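PDB 1Z2Z: probable tRNA pseudouridine synthase D from Methanosarcina mazei, which probably catalyses the isomerisation of uridine at position 13 of transfer RNA to pseudouridine. Local coordinates for residues Gly24-Glu29 with Ile137-Ile142; Glu46-Ile51 with Ser96-Asp101; Lys395-Glu400 with Lys409-Phe414. All coordinates share one frame; numbering follows the deposited sequence.

Contact 1 (Gly24-Glu29 with Ile137-Ile142)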
loop_
_atom_site.group_PDB
_atom_site.type_symbol
_atom_site.label_atom_id
_atom_site.label_comp_id
_atom_site.label_asym_id
_atom_site.label_seq_id
_atom_site.Cartn_x
_atom_site.Cartn_y
_atom_site.Cartn_z
ATOM N N GLY A 24 -6.955 -15.825 -13.227
ATOM C CA GLY A 24 -8.306 -15.289 -13.185
ATOM C C GLY A 24 -8.348 -13.770 -13.202
ATOM O O GLY A 24 -7.331 -13.112 -13.438
ATOM N N GLN A 25 -9.523 -13.209 -12.932
ATOM C CA GLN A 25 -9.698 -11.761 -12.941
ATOM C C GLN A 25 -10.547 -11.276 -11.775
ATOM O O GLN A 25 -11.244 -12.067 -11.134
ATOM C CB GLN A 25 -10.346 -11.347 -14.251
ATOM C CG GLN A 25 -11.638 -12.084 -14.496
ATOM C CD GLN A 25 -12.196 -11.828 -15.871
ATOM O OE1 GLN A 25 -13.385 -12.040 -16.111
ATOM N NE2 GLN A 25 -11.343 -11.380 -16.791
ATOM N N LEU A 26 -10.490 -9.975 -11.507
ATOM C CA LEU A 26 -11.247 -9.399 -10.397
ATOM C C LEU A 26 -12.114 -8.201 -10.792
ATOM O O LEU A 26 -11.958 -7.636 -11.874
ATOM C CB LEU A 26 -10.294 -8.965 -9.282
ATOM C CG LEU A 26 -9.233 -9.914 -8.724
ATOM C CD1 LEU A 26 -8.570 -9.200 -7.542
ATOM C CD2 LEU A 26 -9.839 -11.248 -8.274
ATOM N N ARG A 27 -13.025 -7.816 -9.905
ATOM C CA ARG A 27 -13.893 -6.684 -10.176
ATOM C C ARG A 27 -14.710 -6.908 -11.443
ATOM O O ARG A 27 -15.019 -5.958 -12.169
ATOM C CB ARG A 27 -13.071 -5.396 -10.353
ATOM C CG ARG A 27 -12.811 -4.575 -9.093
ATOM C CD ARG A 27 -11.467 -4.909 -8.485
ATOM N NE ARG A 27 -10.821 -3.769 -7.823
ATOM C CZ ARG A 27 -11.219 -3.217 -6.676
ATOM N NH1 ARG A 27 -12.275 -3.678 -6.032
ATOM N NH2 ARG A 27 -10.546 -2.210 -6.150
ATOM N N GLN A 28 -15.050 -8.158 -11.730
ATOM C CA GLN A 28 -15.833 -8.412 -12.928
ATOM C C GLN A 28 -17.243 -7.897 -12.671
ATOM O O GLN A 28 -17.916 -7.399 -13.573
ATOM C CB GLN A 28 -15.876 -9.902 -13.268
ATOM C CG GLN A 28 -15.905 -10.128 -14.780
ATOM C CD GLN A 28 -16.443 -11.483 -15.172
ATOM O OE1 GLN A 28 -15.929 -12.517 -14.748
ATOM N NE2 GLN A 28 -17.486 -11.483 -15.992
ATOM N N GLU A 29 -17.672 -8.009 -11.419
ATOM C CA GLU A 29 -18.984 -7.545 -11.005
ATOM C C GLU A 29 -18.881 -6.800 -9.686
ATOM O O GLU A 29 -18.310 -7.307 -8.730
ATOM C CB GLU A 29 -19.934 -8.731 -10.883
ATOM C CG GLU A 29 -20.297 -9.259 -12.236
ATOM C CD GLU A 29 -20.894 -8.170 -13.082
ATOM O OE1 GLU A 29 -20.782 -8.234 -14.340
ATOM O OE2 GLU A 29 -21.489 -7.241 -12.467
ATOM N N ILE A 137 -13.512 -10.964 -1.429
ATOM C CA ILE A 137 -13.157 -10.817 -2.836
ATOM C C ILE A 137 -13.512 -12.072 -3.616
ATOM O O ILE A 137 -13.576 -13.158 -3.054
ATOM C CB ILE A 137 -11.653 -10.510 -2.991
ATOM C CG1 ILE A 137 -11.308 -9.286 -2.143
ATOM C CG2 ILE A 137 -11.304 -10.243 -4.453
ATOM C CD1 ILE A 137 -9.835 -8.950 -2.129
ATOM N N THR A 138 -13.754 -11.911 -4.912
ATOM C CA THR A 138 -14.119 -13.029 -5.774
ATOM C C THR A 138 -13.288 -13.011 -7.047
ATOM O O THR A 138 -13.349 -12.052 -7.811
ATOM C CB THR A 138 -15.591 -12.946 -6.183
ATOM O OG1 THR A 138 -16.416 -13.109 -5.024
ATOM C CG2 THR A 138 -15.923 -14.024 -7.217
ATOM N N VAL A 139 -12.520 -14.074 -7.270
ATOM C CA VAL A 139 -11.696 -14.180 -8.463
ATOM C C VAL A 139 -12.542 -15.022 -9.421
ATOM O O VAL A 139 -13.143 -16.016 -9.003
ATOM C CB VAL A 139 -10.330 -14.898 -8.149
ATOM C CG1 VAL A 139 -9.346 -14.699 -9.289
ATOM C CG2 VAL A 139 -9.728 -14.363 -6.851
ATOM N N ARG A 140 -12.618 -14.606 -10.685
ATOM C CA ARG A 140 -13.402 -15.311 -11.716
ATOM C C ARG A 140 -12.585 -15.586 -12.983
ATOM O O ARG A 140 -11.591 -14.911 -13.246
ATOM C CB ARG A 140 -14.633 -14.480 -12.120
ATOM C CG ARG A 140 -15.704 -14.317 -11.064
ATOM C CD ARG A 140 -16.879 -13.543 -11.631
ATOM N NE ARG A 140 -17.931 -13.305 -10.640
ATOM C CZ ARG A 140 -18.665 -14.258 -10.073
ATOM N NH1 ARG A 140 -19.591 -13.946 -9.182
ATOM N NH2 ARG A 140 -18.480 -15.530 -10.392
ATOM N N ASN A 141 -13.022 -16.576 -13.761
ATOM C CA ASN A 141 -12.376 -16.943 -15.028
ATOM C C ASN A 141 -11.032 -17.659 -14.890
ATOM O O ASN A 141 -10.060 -17.346 -15.588
ATOM C CB ASN A 141 -12.186 -15.705 -15.905
ATOM C CG ASN A 141 -12.104 -16.048 -17.377
ATOM O OD1 ASN A 141 -11.678 -15.235 -18.198
ATOM N ND2 ASN A 141 -12.528 -17.257 -17.721
ATOM N N ILE A 142 -10.989 -18.626 -13.987
ATOM C CA ILE A 142 -9.782 -19.385 -13.773
ATOM C C ILE A 142 -9.769 -20.622 -14.662
ATOM O O ILE A 142 -10.764 -21.348 -14.766
ATOM C CB ILE A 142 -9.643 -19.808 -12.297
ATOM C CG1 ILE A 142 -8.422 -20.725 -12.138
ATOM C CG2 ILE A 142 -10.912 -20.482 -11.839
ATOM C CD1 ILE A 142 -8.170 -21.197 -10.715
HETATM O O HOH W 1 -13.084 -9.243 -7.584
#
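Gly24-Glu29, an irregular loop, touches the end of strand 130-142 through a single antiparallel bridge, in which Gln25 and Arg140 form a hydrogen-bonded pair with CA atoms 5.3 Å apart. Gln25 N donates to Arg140 O nearly along the C=O axis, and Arg140 N returns a straighter bond to Gln25 O (2.9 Å, 170° at the hydrogen) in the carbonyl plane. Beyond it, a water accepts from Arg27 N and donates to Thr138 O. Leu26 holds CG beside its backbone N, which brings Leu26 CD2 obliquely across Val139 to lie 3.4 Å from Val139 CG2; Leu426 and Met430 of helix 423-430 also pack on Leu26. Asn141 and Ile142 together face Ser408 of strand 408-417, a G1 beta bulge at the end of the strand in the large mixed sheet of this pseudouridine synthase. The side chain of Arg140, extended from CG to NE, is crossed at about a right angle by Gln28, whose OE1 sits 3.4 Å from Arg140 CD and bonds to Asn404. Thr138 CG2 covers the centre of one guanidinium face, while Arg140 NE forms a salt bridge with Asp32. Arg27 NH2 forms a salt bridge with Asp86, the predicted nucleophile.

Contact 2 (Glu46-Ile51 with Ser96-Asp101)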
loop_
_atom_site.group_PDB
_atom_site.type_symbol
_atom_site.label_atom_id
_atom_site.label_comp_id
_atom_site.label_asym_id
_atom_site.label_seq_id
_atom_site.Cartn_x
_atom_site.Cartn_y
_atom_site.Cartn_z
ATOM N N GLU A 46 -25.970 12.263 21.658
ATOM C CA GLU A 46 -25.785 13.716 21.621
ATOM C C GLU A 46 -24.533 14.128 20.859
ATOM O O GLU A 46 -23.674 13.303 20.590
ATOM C CB GLU A 46 -25.743 14.264 23.047
ATOM C CG GLU A 46 -27.131 14.395 23.662
ATOM C CD GLU A 46 -27.165 14.109 25.153
ATOM O OE1 GLU A 46 -27.203 12.914 25.544
ATOM O OE2 GLU A 46 -27.146 15.085 25.936
ATOM N N GLY A 47 -24.446 15.407 20.504
ATOM C CA GLY A 47 -23.297 15.897 19.761
ATOM C C GLY A 47 -23.739 16.597 18.486
ATOM O O GLY A 47 -24.810 16.299 17.969
ATOM N N LYS A 48 -22.930 17.516 17.971
ATOM C CA LYS A 48 -23.297 18.239 16.759
ATOM C C LYS A 48 -22.873 17.507 15.495
ATOM O O LYS A 48 -22.851 18.088 14.418
ATOM C CB LYS A 48 -22.684 19.645 16.782
ATOM C CG LYS A 48 -21.153 19.670 16.684
ATOM C CD LYS A 48 -20.551 20.931 17.318
ATOM C CE LYS A 48 -19.015 20.896 17.326
ATOM N NZ LYS A 48 -18.371 21.252 16.027
ATOM N N TYR A 49 -22.549 16.229 15.634
ATOM C CA TYR A 49 -22.125 15.405 14.511
ATOM C C TYR A 49 -23.034 14.174 14.388
ATOM O O TYR A 49 -23.226 13.412 15.345
ATOM C CB TYR A 49 -20.654 14.993 14.704
ATOM C CG TYR A 49 -19.645 16.052 14.285
ATOM C CD1 TYR A 49 -19.494 16.386 12.945
ATOM C CD2 TYR A 49 -18.856 16.730 15.222
ATOM C CE1 TYR A 49 -18.593 17.363 12.539
ATOM C CE2 TYR A 49 -17.940 17.719 14.818
ATOM C CZ TYR A 49 -17.820 18.028 13.474
ATOM O OH TYR A 49 -16.965 19.013 13.019
ATOM N N LEU A 50 -23.614 14.002 13.205
ATOM C CA LEU A 50 -24.513 12.881 12.951
ATOM C C LEU A 50 -23.676 11.763 12.351
ATOM O O LEU A 50 -22.978 11.976 11.365
ATOM C CB LEU A 50 -25.626 13.322 11.988
ATOM C CG LEU A 50 -26.881 12.448 11.893
ATOM C CD1 LEU A 50 -26.509 11.158 11.247
ATOM C CD2 LEU A 50 -27.477 12.202 13.266
ATOM N N ILE A 51 -23.736 10.580 12.945
ATOM C CA ILE A 51 -22.933 9.467 12.444
ATOM C C ILE A 51 -23.752 8.433 11.681
ATOM O O ILE A 51 -24.647 7.767 12.232
ATOM C CB ILE A 51 -22.175 8.727 13.573
ATOM C CG1 ILE A 51 -21.581 9.717 14.591
ATOM C CG2 ILE A 51 -21.098 7.883 12.938
ATOM C CD1 ILE A 51 -20.699 10.816 13.995
ATOM N N SER A 96 -19.233 10.748 9.202
ATOM C CA SER A 96 -19.842 11.725 10.087
ATOM C C SER A 96 -20.289 12.908 9.254
ATOM O O SER A 96 -19.660 13.257 8.249
ATOM C CB SER A 96 -18.864 12.183 11.173
ATOM O OG SER A 96 -17.860 13.014 10.621
ATOM N N ILE A 97 -21.391 13.511 9.681
ATOM C CA ILE A 97 -21.963 14.656 8.992
ATOM C C ILE A 97 -22.279 15.722 10.010
ATOM O O ILE A 97 -23.036 15.490 10.959
ATOM C CB ILE A 97 -23.269 14.283 8.271
ATOM C CG1 ILE A 97 -23.046 13.060 7.364
ATOM C CG2 ILE A 97 -23.753 15.476 7.472
ATOM C CD1 ILE A 97 -24.293 12.586 6.646
ATOM N N PHE A 98 -21.706 16.898 9.801
ATOM C CA PHE A 98 -21.891 18.000 10.722
ATOM C C PHE A 98 -23.242 18.670 10.649
ATOM O O PHE A 98 -23.778 18.955 9.567
ATOM C CB PHE A 98 -20.794 19.053 10.510
ATOM C CG PHE A 98 -20.999 20.325 11.291
ATOM C CD1 PHE A 98 -21.185 21.530 10.640
ATOM C CD2 PHE A 98 -20.990 20.319 12.680
ATOM C CE1 PHE A 98 -21.348 22.722 11.368
ATOM C CE2 PHE A 98 -21.153 21.507 13.411
ATOM C CZ PHE A 98 -21.334 22.701 12.756
ATOM N N ASP A 99 -23.796 18.905 11.829
ATOM C CA ASP A 99 -25.059 19.602 11.941
ATOM C C ASP A 99 -26.156 19.073 11.024
ATOM O O ASP A 99 -26.702 19.800 10.185
ATOM C CB ASP A 99 -24.803 21.080 11.663
ATOM C CG ASP A 99 -26.032 21.924 11.846
ATOM O OD1 ASP A 99 -26.996 21.418 12.471
ATOM O OD2 ASP A 99 -26.013 23.089 11.367
ATOM N N THR A 100 -26.474 17.799 11.181
ATOM C CA THR A 100 -27.520 17.188 10.387
ATOM C C THR A 100 -28.290 16.250 11.284
ATOM O O THR A 100 -27.700 15.520 12.091
ATOM C CB THR A 100 -26.961 16.382 9.207
ATOM O OG1 THR A 100 -26.204 17.244 8.347
ATOM C CG2 THR A 100 -28.109 15.750 8.412
ATOM N N ASP A 101 -29.613 16.278 11.149
ATOM C CA ASP A 101 -30.473 15.414 11.954
ATOM C C ASP A 101 -30.746 14.105 11.243
ATOM O O ASP A 101 -30.609 14.017 10.032
ATOM C CB ASP A 101 -31.802 16.100 12.273
ATOM C CG ASP A 101 -31.628 17.293 13.159
ATOM O OD1 ASP A 101 -30.866 17.187 14.151
ATOM O OD2 ASP A 101 -32.253 18.345 12.876
#
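Three backbone hydrogen bonds join Glu46-Ile51 to Ser96-Asp101. Leu50 and Ile97 form the hydrogen-bonded pair: Ile97 N lies in the carbonyl plane of Leu50 O, whereas Leu50 N meets Ile97 O from above its plane at 2.8 Å. The third bond runs from Asp99 N to Lys48 O (2.9 Å, 166° at the hydrogen), in the carbonyl plane, and ties the two chains together just past the paired strands. Tyr49 with Phe98 and Ile51 with Ser96 are the flanking non-hydrogen-bonded pairs, and their four side chains share one face of the sheet.

Phe98 makes the largest contribution on that face. Phe98 CB lies 3.4 Å from Tyr49 CE1; with CG anti to the backbone N (chi1 172°), the ring swings so that CD2 stands over one face of the tyrosine ring, toward its rim. The two rings meet obliquely, with centroids 5.4 Å apart. Lys48 CG lies in the plane of the Phe98 ring at its edge, 3.8 Å from Phe98 CE2, and Asp99 CB covers the centre of one face. Farther along, Ile51 CD1 rests 3.6 Å from Ser96 CB. Ser96 OG is hydrogen-bonded to Val125 N. On the face of Leu50 and Ile97, Leu50 CB and CG lie beside Thr100 O.

Arg120 spans both segments, bonding to Gly47 O and Thr100 O, while Leu72 of helix 61-72 packs against Ile97 and Thr100. Backbone bonds from Tyr49 to Ser121 and from Phe98 to Arg78 continue the pairing outward. Strand 49-57 thus lies between 90-98 and 113-121, antiparallel to both, within the mixed sheet of the pseudouridine synthase fold.

Contact 3 (Lys395-Glu400 with Lys409-Phe414)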
loop_
_atom_site.group_PDB
_atom_site.type_symbol
_atom_site.label_atom_id
_atom_site.label_comp_id
_atom_site.label_asym_id
_atom_site.label_seq_id
_atom_site.Cartn_x
_atom_site.Cartn_y
_atom_site.Cartn_z
ATOM N N LYS A 395 -10.115 -17.326 4.427
ATOM C CA LYS A 395 -11.076 -18.426 4.343
ATOM C C LYS A 395 -11.555 -18.502 2.888
ATOM O O LYS A 395 -12.346 -17.673 2.444
ATOM C CB LYS A 395 -12.259 -18.153 5.279
ATOM C CG LYS A 395 -11.873 -18.062 6.754
ATOM C CD LYS A 395 -13.000 -17.496 7.632
ATOM C CE LYS A 395 -13.169 -15.982 7.444
ATOM N NZ LYS A 395 -14.223 -15.377 8.323
ATOM N N PHE A 396 -11.069 -19.500 2.152
ATOM C CA PHE A 396 -11.427 -19.661 0.746
ATOM C C PHE A 396 -12.739 -20.405 0.523
ATOM O O PHE A 396 -13.281 -21.040 1.428
ATOM C CB PHE A 396 -10.287 -20.364 -0.001
ATOM C CG PHE A 396 -10.014 -21.752 0.490
ATOM C CD1 PHE A 396 -10.725 -22.834 -0.020
ATOM C CD2 PHE A 396 -9.084 -21.975 1.501
ATOM C CE1 PHE A 396 -10.520 -24.117 0.473
ATOM C CE2 PHE A 396 -8.872 -23.251 2.002
ATOM C CZ PHE A 396 -9.590 -24.328 1.487
ATOM N N GLU A 397 -13.230 -20.314 -0.708
ATOM C CA GLU A 397 -14.483 -20.927 -1.129
ATOM C C GLU A 397 -14.415 -21.015 -2.655
ATOM O O GLU A 397 -14.458 -19.993 -3.342
ATOM C CB GLU A 397 -15.651 -20.032 -0.695
ATOM C CG GLU A 397 -17.039 -20.446 -1.185
ATOM C CD GLU A 397 -17.644 -21.567 -0.361
ATOM O OE1 GLU A 397 -17.638 -21.461 0.885
ATOM O OE2 GLU A 397 -18.140 -22.541 -0.962
ATOM N N ALA A 398 -14.291 -22.228 -3.185
ATOM C CA ALA A 398 -14.204 -22.404 -4.627
ATOM C C ALA A 398 -15.529 -22.854 -5.203
ATOM O O ALA A 398 -16.474 -23.156 -4.471
ATOM C CB ALA A 398 -13.118 -23.409 -4.975
ATOM N N GLY A 399 -15.589 -22.894 -6.525
ATOM C CA GLY A 399 -16.804 -23.308 -7.180
ATOM C C GLY A 399 -16.827 -22.899 -8.633
ATOM O O GLY A 399 -15.828 -22.433 -9.182
ATOM N N GLU A 400 -17.987 -23.083 -9.253
ATOM C CA GLU A 400 -18.189 -22.750 -10.652
ATOM C C GLU A 400 -18.786 -21.354 -10.754
ATOM O O GLU A 400 -19.714 -21.012 -10.018
ATOM C CB GLU A 400 -19.137 -23.772 -11.298
ATOM C CG GLU A 400 -19.487 -23.485 -12.764
ATOM C CD GLU A 400 -20.502 -24.464 -13.343
ATOM O OE1 GLU A 400 -21.636 -24.539 -12.814
ATOM O OE2 GLU A 400 -20.166 -25.155 -14.333
ATOM N N LYS A 409 -14.393 -20.057 -9.953
ATOM C CA LYS A 409 -14.263 -18.786 -9.248
ATOM C C LYS A 409 -13.794 -19.064 -7.826
ATOM O O LYS A 409 -13.970 -20.169 -7.317
ATOM C CB LYS A 409 -15.608 -18.061 -9.204
ATOM C CG LYS A 409 -16.656 -18.828 -8.414
ATOM C CD LYS A 409 -17.909 -18.024 -8.209
ATOM C CE LYS A 409 -18.843 -18.791 -7.318
ATOM N NZ LYS A 409 -20.163 -18.130 -7.189
ATOM N N ALA A 410 -13.210 -18.063 -7.179
ATOM C CA ALA A 410 -12.725 -18.235 -5.810
ATOM C C ALA A 410 -13.215 -17.084 -4.939
ATOM O O ALA A 410 -13.116 -15.928 -5.330
ATOM C CB ALA A 410 -11.206 -18.288 -5.807
ATOM N N VAL A 411 -13.745 -17.401 -3.764
ATOM C CA VAL A 411 -14.244 -16.373 -2.860
ATOM C C VAL A 411 -13.321 -16.198 -1.655
ATOM O O VAL A 411 -13.507 -16.857 -0.636
ATOM C CB VAL A 411 -15.654 -16.721 -2.324
ATOM C CG1 VAL A 411 -16.154 -15.619 -1.410
ATOM C CG2 VAL A 411 -16.615 -16.917 -3.477
ATOM N N LEU A 412 -12.340 -15.306 -1.766
ATOM C CA LEU A 412 -11.399 -15.051 -0.678
ATOM C C LEU A 412 -11.920 -14.027 0.322
ATOM O O LEU A 412 -12.042 -12.854 -0.013
ATOM C CB LEU A 412 -10.077 -14.543 -1.244
ATOM C CG LEU A 412 -9.128 -15.606 -1.798
ATOM C CD1 LEU A 412 -8.020 -14.947 -2.617
ATOM C CD2 LEU A 412 -8.553 -16.412 -0.632
ATOM N N GLU A 413 -12.210 -14.442 1.551
ATOM C CA GLU A 413 -12.703 -13.493 2.550
ATOM C C GLU A 413 -11.836 -13.464 3.794
ATOM O O GLU A 413 -11.720 -14.459 4.500
ATOM C CB GLU A 413 -14.133 -13.833 2.939
ATOM C CG GLU A 413 -14.320 -15.274 3.290
ATOM C CD GLU A 413 -15.775 -15.634 3.392
ATOM O OE1 GLU A 413 -16.085 -16.849 3.468
ATOM O OE2 GLU A 413 -16.607 -14.698 3.398
ATOM N N PHE A 414 -11.237 -12.315 4.074
ATOM C CA PHE A 414 -10.374 -12.188 5.237
ATOM C C PHE A 414 -10.497 -10.785 5.821
ATOM O O PHE A 414 -11.468 -10.077 5.545
ATOM C CB PHE A 414 -8.942 -12.463 4.807
ATOM C CG PHE A 414 -8.505 -11.649 3.622
ATOM C CD1 PHE A 414 -7.963 -10.383 3.788
ATOM C CD2 PHE A 414 -8.623 -12.146 2.339
ATOM C CE1 PHE A 414 -7.557 -9.619 2.679
ATOM C CE2 PHE A 414 -8.219 -11.386 1.232
ATOM C CZ PHE A 414 -7.683 -10.133 1.410
#
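Main-chain hydrogen bonds give Lys395-Glu400 and Lys409-Phe414 their antiparallel register, but unevenly. The two shortest bonds are one midway, where Val411 N donates to Glu397 O at 2.7 Å in the carbonyl plane, and one at the turn end, where Lys409 N reaches Gly399 O at 2.9 Å from above the plane. The return bond from Gly399 N to Lys409 O is weak. Toward Lys395 and Glu413 the two chains are joined only loosely. Weaker CA-H...O contacts, from Ala410 CA to Glu397 O and from Ala398 CA to Lys409 O, fill in between the stronger bonds.

Side-chain carbons pack against the opposite chain. Glu397 and Val411 lie side by side and point the same way, their CB atoms 3.7 Å apart. Two other side chains set methylenes against carbonyl oxygens. Lys409 holds CG in the crowded position between the backbone N and the carbonyl carbon (chi1 64°) and then runs out extended, bringing Lys409 CE to 3.6 Å from Glu400 O. Glu413 also places CG in the crowded position, against Lys395 O. An alanine at Lys409 would remove the methylenes beside Glu400 O and the terminal amine, and would probably loosen the side-chain cover at the turn end of the hairpin. Phe396 swings away from the other segment and packs on Leu153, Lys154 and Thr157 of helix 146-163, while Leu412 meets helix 423-430.

Two charged ends have partners outside the segments. Glu413 OE2 makes a salt bridge with Arg136 of strand 130-142, and Lys409 NZ has a long, weak ion pair with Glu402. Only eight residues separate the two segments, and strands 398-400 and 408-417 form a beta hairpin whose second strand pairs with 130-142, so that 398-400 extends the large mixed sheet.

Overall arrangement
All three contacts reach one mixed sheet. Contacts 1 and 3 are neighbours, their centres about 10 Å apart: strands 130-142 and 408-417 lie side by side, with probable hydrogen bonds from Ala410 N to Val139 O and from Ile137 N to Leu412 O. Helix 423-430 packs on residues of both. Contact 2 lies elsewhere in the sheet, its centre about 38 Å from that of contact 1 and 39 Å from that of contact 3, with nearest atoms about 22 Å apart in both cases. Along the chain, contact 2 falls between the two segments of contact 1, and contact 3 follows both. Thus sequence-distant parts of the chain build one sheet, and contact 1 approaches the predicted nucleophile Asp86.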